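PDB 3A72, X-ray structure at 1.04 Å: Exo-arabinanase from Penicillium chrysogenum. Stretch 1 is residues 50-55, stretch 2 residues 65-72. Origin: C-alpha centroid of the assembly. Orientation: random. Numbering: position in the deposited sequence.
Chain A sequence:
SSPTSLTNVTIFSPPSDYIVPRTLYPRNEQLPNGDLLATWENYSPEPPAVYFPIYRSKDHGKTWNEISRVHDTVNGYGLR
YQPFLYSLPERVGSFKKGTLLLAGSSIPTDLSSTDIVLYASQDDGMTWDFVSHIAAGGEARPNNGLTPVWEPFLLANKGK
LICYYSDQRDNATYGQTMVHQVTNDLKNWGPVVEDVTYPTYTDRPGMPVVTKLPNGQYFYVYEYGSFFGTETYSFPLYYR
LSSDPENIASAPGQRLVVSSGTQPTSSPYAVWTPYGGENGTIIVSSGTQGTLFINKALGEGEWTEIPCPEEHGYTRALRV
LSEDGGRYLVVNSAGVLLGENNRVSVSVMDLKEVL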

# COMPACT_ATOMS: atom_id res chain seq x y z
N VAL A 50 -13.64 6.75 -13.87
CA VAL A 50 -13.17 6.96 -12.50
C VAL A 50 -11.73 7.51 -12.50
O VAL A 50 -10.93 7.34 -13.42
CB VAL A 50 -13.28 5.68 -11.66
CG1 VAL A 50 -14.74 5.32 -11.40
CG2 VAL A 50 -12.49 4.51 -12.29
N TYR A 51 -11.42 8.20 -11.38
CA TYR A 51 -10.16 8.87 -11.17
C TYR A 51 -9.70 8.65 -9.74
O TYR A 51 -10.49 8.22 -8.88
CB TYR A 51 -10.32 10.43 -11.47
CG TYR A 51 -11.44 11.01 -10.61
CD1 TYR A 51 -11.26 11.39 -9.29
CD2 TYR A 51 -12.71 11.15 -11.11
CE1 TYR A 51 -12.25 11.88 -8.50
CE2 TYR A 51 -13.74 11.64 -10.32
CZ TYR A 51 -13.50 12.01 -9.01
OH TYR A 51 -14.54 12.49 -8.26
N PHE A 52 -8.46 9.00 -9.44
CA PHE A 52 -7.97 9.01 -8.06
C PHE A 52 -7.96 10.44 -7.51
O PHE A 52 -7.23 11.28 -8.02
CB PHE A 52 -6.60 8.41 -7.93
CG PHE A 52 -6.50 6.94 -8.27
CD1 PHE A 52 -7.39 6.00 -7.73
CD2 PHE A 52 -5.50 6.48 -9.12
CE1 PHE A 52 -7.27 4.65 -8.05
CE2 PHE A 52 -5.37 5.14 -9.41
CZ PHE A 52 -6.26 4.23 -8.88
N PRO A 53 -8.76 10.73 -6.49
CA PRO A 53 -8.77 12.07 -5.89
C PRO A 53 -7.53 12.24 -5.02
O PRO A 53 -7.07 11.30 -4.43
CB PRO A 53 -10.03 12.09 -5.04
CG PRO A 53 -10.26 10.66 -4.69
CD PRO A 53 -9.74 9.83 -5.85
N ILE A 54 -7.07 13.50 -4.94
CA ILE A 54 -5.91 13.83 -4.09
C ILE A 54 -6.38 14.86 -3.10
O ILE A 54 -6.71 15.99 -3.49
CB ILE A 54 -4.74 14.33 -4.92
CG1 ILE A 54 -4.32 13.39 -6.03
CG2 ILE A 54 -3.56 14.67 -4.02
CD1 ILE A 54 -3.79 12.06 -5.58
N TYR A 55 -6.42 14.49 -1.82
CA TYR A 55 -6.83 15.37 -0.73
C TYR A 55 -5.61 15.70 0.09
O TYR A 55 -4.77 14.86 0.37
CB TYR A 55 -7.90 14.73 0.14
CG TYR A 55 -9.33 14.86 -0.38
CD1 TYR A 55 -9.68 14.48 -1.66
CD2 TYR A 55 -10.34 15.30 0.45
CE1 TYR A 55 -10.96 14.57 -2.10
CE2 TYR A 55 -11.65 15.39 0.02
CZ TYR A 55 -11.97 15.03 -1.26
OH TYR A 55 -13.26 15.16 -1.67
N ASN A 65 -8.78 18.95 2.24
CA ASN A 65 -9.40 19.55 1.07
C ASN A 65 -8.89 18.88 -0.18
O ASN A 65 -7.70 18.58 -0.28
CB ASN A 65 -9.01 21.05 0.95
CG ASN A 65 -9.65 21.86 2.05
OD1 ASN A 65 -10.83 22.27 1.96
ND2 ASN A 65 -8.90 22.15 3.06
N GLU A 66 -9.77 18.68 -1.16
CA GLU A 66 -9.33 18.17 -2.47
C GLU A 66 -8.47 19.20 -3.18
O GLU A 66 -8.87 20.38 -3.28
CB GLU A 66 -10.59 17.81 -3.28
CG GLU A 66 -10.21 17.07 -4.59
CD GLU A 66 -11.39 16.45 -5.30
OE1 GLU A 66 -12.40 17.11 -5.40
OE2 GLU A 66 -11.38 15.31 -5.81
N ILE A 67 -7.34 18.77 -3.70
CA ILE A 67 -6.47 19.64 -4.45
C ILE A 67 -6.34 19.28 -5.93
O ILE A 67 -6.05 20.15 -6.73
CB ILE A 67 -5.07 19.77 -3.82
CG1 ILE A 67 -4.27 18.48 -3.74
CG2 ILE A 67 -5.19 20.39 -2.43
CD1 ILE A 67 -2.77 18.69 -3.48
N SER A 68 -6.56 18.02 -6.30
CA SER A 68 -6.43 17.59 -7.71
C SER A 68 -7.08 16.21 -7.81
O SER A 68 -7.47 15.58 -6.81
CB SER A 68 -5.01 17.56 -8.17
OG SER A 68 -4.28 16.55 -7.45
N ARG A 69 -7.17 15.76 -9.06
CA ARG A 69 -7.59 14.41 -9.41
C ARG A 69 -6.67 13.84 -10.47
O ARG A 69 -6.27 14.60 -11.39
CB ARG A 69 -9.05 14.42 -9.92
CG ARG A 69 -10.04 14.86 -8.88
CD ARG A 69 -11.40 15.10 -9.52
NE ARG A 69 -12.30 15.53 -8.49
CZ ARG A 69 -13.57 15.81 -8.61
NH1 ARG A 69 -14.13 15.64 -9.79
NH2 ARG A 69 -14.27 16.20 -7.57
N VAL A 70 -6.32 12.57 -10.35
CA VAL A 70 -5.50 11.91 -11.37
C VAL A 70 -6.46 11.13 -12.26
O VAL A 70 -7.11 10.17 -11.82
CB VAL A 70 -4.42 11.03 -10.77
CG1 VAL A 70 -3.44 10.63 -11.89
CG2 VAL A 70 -3.67 11.75 -9.63
N HIS A 71 -6.57 11.58 -13.53
CA HIS A 71 -7.45 10.97 -14.50
C HIS A 71 -6.66 10.05 -15.44
O HIS A 71 -5.45 10.20 -15.65
CB HIS A 71 -8.12 12.04 -15.35
CG HIS A 71 -8.99 12.96 -14.60
ND1 HIS A 71 -10.30 12.75 -14.32
CD2 HIS A 71 -8.68 14.16 -14.06
CE1 HIS A 71 -10.77 13.81 -13.61
NE2 HIS A 71 -9.83 14.66 -13.46
N ASP A 72 -7.42 9.08 -16.01
CA ASP A 72 -6.83 8.11 -16.92
C ASP A 72 -6.69 8.70 -18.31
O ASP A 72 -7.47 8.44 -19.24
CB ASP A 72 -7.68 6.85 -16.97
CG ASP A 72 -6.98 5.72 -17.75
OD1 ASP A 72 -5.89 5.96 -18.33
OD2 ASP A 72 -7.57 4.61 -17.77
O HOH W 1 -10.17 9.16 -15.32
O HOH W 2 -13.60 13.69 -6.01

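Antiparallel strands need not stay in perfect register, and two strands of this exo-arabinanase, paired from Phe52 with Val70 to Tyr55 with Glu66, illustrate how a pair absorbs a shift. The regular part is a ladder: Phe52 N donates to Val70 O (3.0 Å), Val70 N returns the bond to Phe52 O (2.8 Å), and Ile54 N reaches Ser68 O (2.8 Å). Pro53, which has no amide hydrogen, occupies a non-hydrogen-bonded position opposite Arg69, so the ladder loses nothing. Beyond Ile54 a β-bulge moves the register by one residue. Ile54 O there accepts a good bond from Ile67 N (2.9 Å) and only a weak one from Ser68 N (3.5 Å), and Tyr55 pairs with Glu66. At the other end, beyond Phe52 and Val70, water 1 accepts from Asp72 N and donates to Val50 O.

Side chains sort by face. On the face of Phe52, Ile54, Ser68 and Val70 the contact is largely apolar, with Ile54 CG1 4.0 Å from Val70 CG2; Ser68 OG, 3.4 Å from Ile54 CB, is hydrogen-bonded elsewhere in the structure. The face of Pro53, Tyr55, Glu66 and Arg69, with the Tyr51 ring beside it, mixes charge with aromatic surface. Within their own strand, Arg69 NE and Glu66 OE2 form a salt bridge (2.8 Å), while the aliphatic parts of both residues cover tyrosines: Arg69 CD sits 3.8 Å from the Tyr51 ring centroid, and Glu66 CB 3.8 Å from that of Tyr55. Water 2 links Tyr51 OH to Glu66 OE2.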